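Local coordinates for flower-specific gamma-thionin-like protein/acidic protein (Solanum lycopersicum, PDB 4UJ0) that binds phosphatidylinositol 4,5-bisphosphate through a dimeric cationic grip and thereby mediates cell lysis, as an antimicrobial plant defensin, at residues A[4-9]-A[44-49]. Residues are numbered along the deposited sequence; the frame is centred on the assembly and turned at random.
Sequences ICKAPS and LCTKPC
Cys5 and Cys49 close one end of an antiparallel strand pair with a disulfide, their SG atoms 2.0 Å apart and the S-S torsion 105°. Between 4-8, an outer strand of the defensin sheet, and the central strand 43-48, two hydrogen-bonded pairs hold the backbones: Cys5 with Lys47, where Cys5 N reaches Lys47 O at 2.7 Å, and Ala7 with Cys45. Proline suits positions 8 and 48 because both belong to non-hydrogen-bonded pairs, which ask for no N-H across the gap.

The covered part centres on Cys45, buried and disulfide-bonded to Cys26 of helix 19-28; Ser9 CB packs 3.7 Å from its SG. Ser9 OG, anti to its backbone N (chi1 172°), hydrogen-bonds with Glu29 and with the backbone N of Thr11 and Phe12.

On the face bearing Lys6, Leu44 and Thr46, His35 of strand 33-36 packs alongside. Lys6 spreads its methylenes over Leu44, CD to CD1 at 3.8 Å, then bends at chi3 (51°); its side chain lies near a bound acetate, probably from the crystallisation liquor. Ile4 brings CG2 to 3.6 Å from Thr46 CB, a beta-branched pair suited to extended backbone. Solvent meets the outer strand, where Ile4, Lys6 and Pro8 are exposed.

Cys5-Cys49 thus ties the strand ends together, while Cys26-Cys45 and Cys22-Cys43 fasten helix to strand, the cystine-stabilised alpha-beta motif; disulfides probably supply much of the rigidity that so small a core cannot.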
loop_
_atom_site.group_PDB
_atom_site.type_symbol
_atom_site.label_atom_id
_atom_site.label_comp_id
_atom_site.label_asym_id
_atom_site.label_seq_id
_atom_site.Cartn_x
_atom_site.Cartn_y
_atom_site.Cartn_z
ATOM N N ILE A 4 -10.439 -7.037 -4.732
ATOM C CA ILE A 4 -9.468 -5.989 -4.399
ATOM C C ILE A 4 -8.314 -5.946 -5.396
ATOM O O ILE A 4 -7.718 -6.977 -5.715
ATOM C CB ILE A 4 -8.893 -6.216 -2.994
ATOM C CG1 ILE A 4 -10.018 -6.228 -1.953
ATOM C CG2 ILE A 4 -7.828 -5.149 -2.665
ATOM C CD1 ILE A 4 -10.809 -4.931 -1.856
ATOM N N CYS A 5 -8.023 -4.748 -5.899
ATOM C CA CYS A 5 -6.934 -4.531 -6.842
ATOM C C CYS A 5 -5.756 -3.915 -6.111
ATOM O O CYS A 5 -5.944 -3.177 -5.151
ATOM C CB CYS A 5 -7.374 -3.587 -7.946
ATOM S SG CYS A 5 -8.150 -4.457 -9.322
ATOM N N LYS A 6 -4.552 -4.194 -6.590
ATOM C CA LYS A 6 -3.351 -3.782 -5.895
ATOM C C LYS A 6 -2.354 -3.142 -6.848
ATOM O O LYS A 6 -2.188 -3.613 -7.974
ATOM C CB LYS A 6 -2.737 -5.055 -5.311
ATOM C CG LYS A 6 -1.701 -4.879 -4.283
ATOM C CD LYS A 6 -1.406 -6.244 -3.628
ATOM C CE LYS A 6 -1.122 -7.331 -4.663
ATOM N NZ LYS A 6 -0.703 -8.634 -4.043
ATOM N N ALA A 7 -1.635 -2.131 -6.365
ATOM C CA ALA A 7 -0.570 -1.473 -7.117
ATOM C C ALA A 7 0.510 -0.976 -6.151
ATOM O O ALA A 7 0.214 -0.627 -5.004
ATOM C CB ALA A 7 -1.126 -0.304 -7.907
ATOM N N PRO A 8 1.771 -0.958 -6.591
ATOM C CA PRO A 8 2.824 -0.450 -5.709
ATOM C C PRO A 8 2.641 1.036 -5.450
ATOM O O PRO A 8 2.281 1.796 -6.344
ATOM C CB PRO A 8 4.117 -0.726 -6.497
ATOM C CG PRO A 8 3.692 -0.841 -7.917
ATOM C CD PRO A 8 2.303 -1.435 -7.882
ATOM N N SER A 9 2.914 1.441 -4.224
ATOM C CA SER A 9 2.786 2.832 -3.834
ATOM C C SER A 9 3.787 3.684 -4.580
ATOM O O SER A 9 4.957 3.325 -4.700
ATOM C CB SER A 9 3.076 2.993 -2.352
ATOM O OG SER A 9 3.118 4.372 -2.027
ATOM N N LEU A 44 2.204 -1.799 -0.805
ATOM C CA LEU A 44 1.237 -2.170 -1.847
ATOM C C LEU A 44 -0.100 -1.539 -1.520
ATOM O O LEU A 44 -0.683 -1.819 -0.480
ATOM C CB LEU A 44 1.073 -3.693 -1.921
ATOM C CG LEU A 44 2.371 -4.441 -2.229
ATOM C CD1 LEU A 44 2.129 -5.953 -2.338
ATOM C CD2 LEU A 44 2.984 -3.894 -3.507
ATOM N N CYS A 45 -0.568 -0.672 -2.406
ATOM C CA CYS A 45 -1.841 0.003 -2.198
ATOM C C CYS A 45 -2.968 -0.843 -2.752
ATOM O O CYS A 45 -2.796 -1.493 -3.776
ATOM C CB CYS A 45 -1.834 1.360 -2.888
ATOM S SG CYS A 45 -0.557 2.506 -2.297
ATOM N N THR A 46 -4.118 -0.788 -2.082
ATOM C CA THR A 46 -5.264 -1.598 -2.442
ATOM C C THR A 46 -6.551 -0.776 -2.548
ATOM O O THR A 46 -6.778 0.178 -1.791
ATOM C CB THR A 46 -5.456 -2.735 -1.408
ATOM O OG1 THR A 46 -5.518 -2.181 -0.078
ATOM C CG2 THR A 46 -4.289 -3.722 -1.497
ATOM N N LYS A 47 -7.400 -1.163 -3.496
ATOM C CA LYS A 47 -8.737 -0.588 -3.616
ATOM C C LYS A 47 -9.621 -1.597 -4.319
ATOM O O LYS A 47 -9.139 -2.493 -5.019
ATOM C CB LYS A 47 -8.698 0.733 -4.400
ATOM C CG LYS A 47 -8.188 0.572 -5.842
ATOM C CD LYS A 47 -8.599 1.720 -6.747
ATOM C CE LYS A 47 -7.947 3.020 -6.374
ATOM N NZ LYS A 47 -8.179 4.069 -7.427
ATOM N N PRO A 48 -10.930 -1.470 -4.138
ATOM C CA PRO A 48 -11.858 -2.315 -4.880
ATOM C C PRO A 48 -11.627 -2.181 -6.377
ATOM O O PRO A 48 -11.436 -1.079 -6.899
ATOM C CB PRO A 48 -13.229 -1.747 -4.483
ATOM C CG PRO A 48 -12.977 -1.092 -3.147
ATOM C CD PRO A 48 -11.625 -0.502 -3.270
ATOM N N CYS A 49 -11.604 -3.315 -7.061
ATOM C CA CYS A 49 -11.492 -3.318 -8.510
ATOM C C CYS A 49 -12.768 -2.749 -9.094
ATOM O O CYS A 49 -12.753 -2.090 -10.129
ATOM C CB CYS A 49 -11.328 -4.742 -9.034
ATOM S SG CYS A 49 -9.769 -5.495 -8.622
ATOM O OXT CYS A 49 -13.845 -2.975 -8.548
#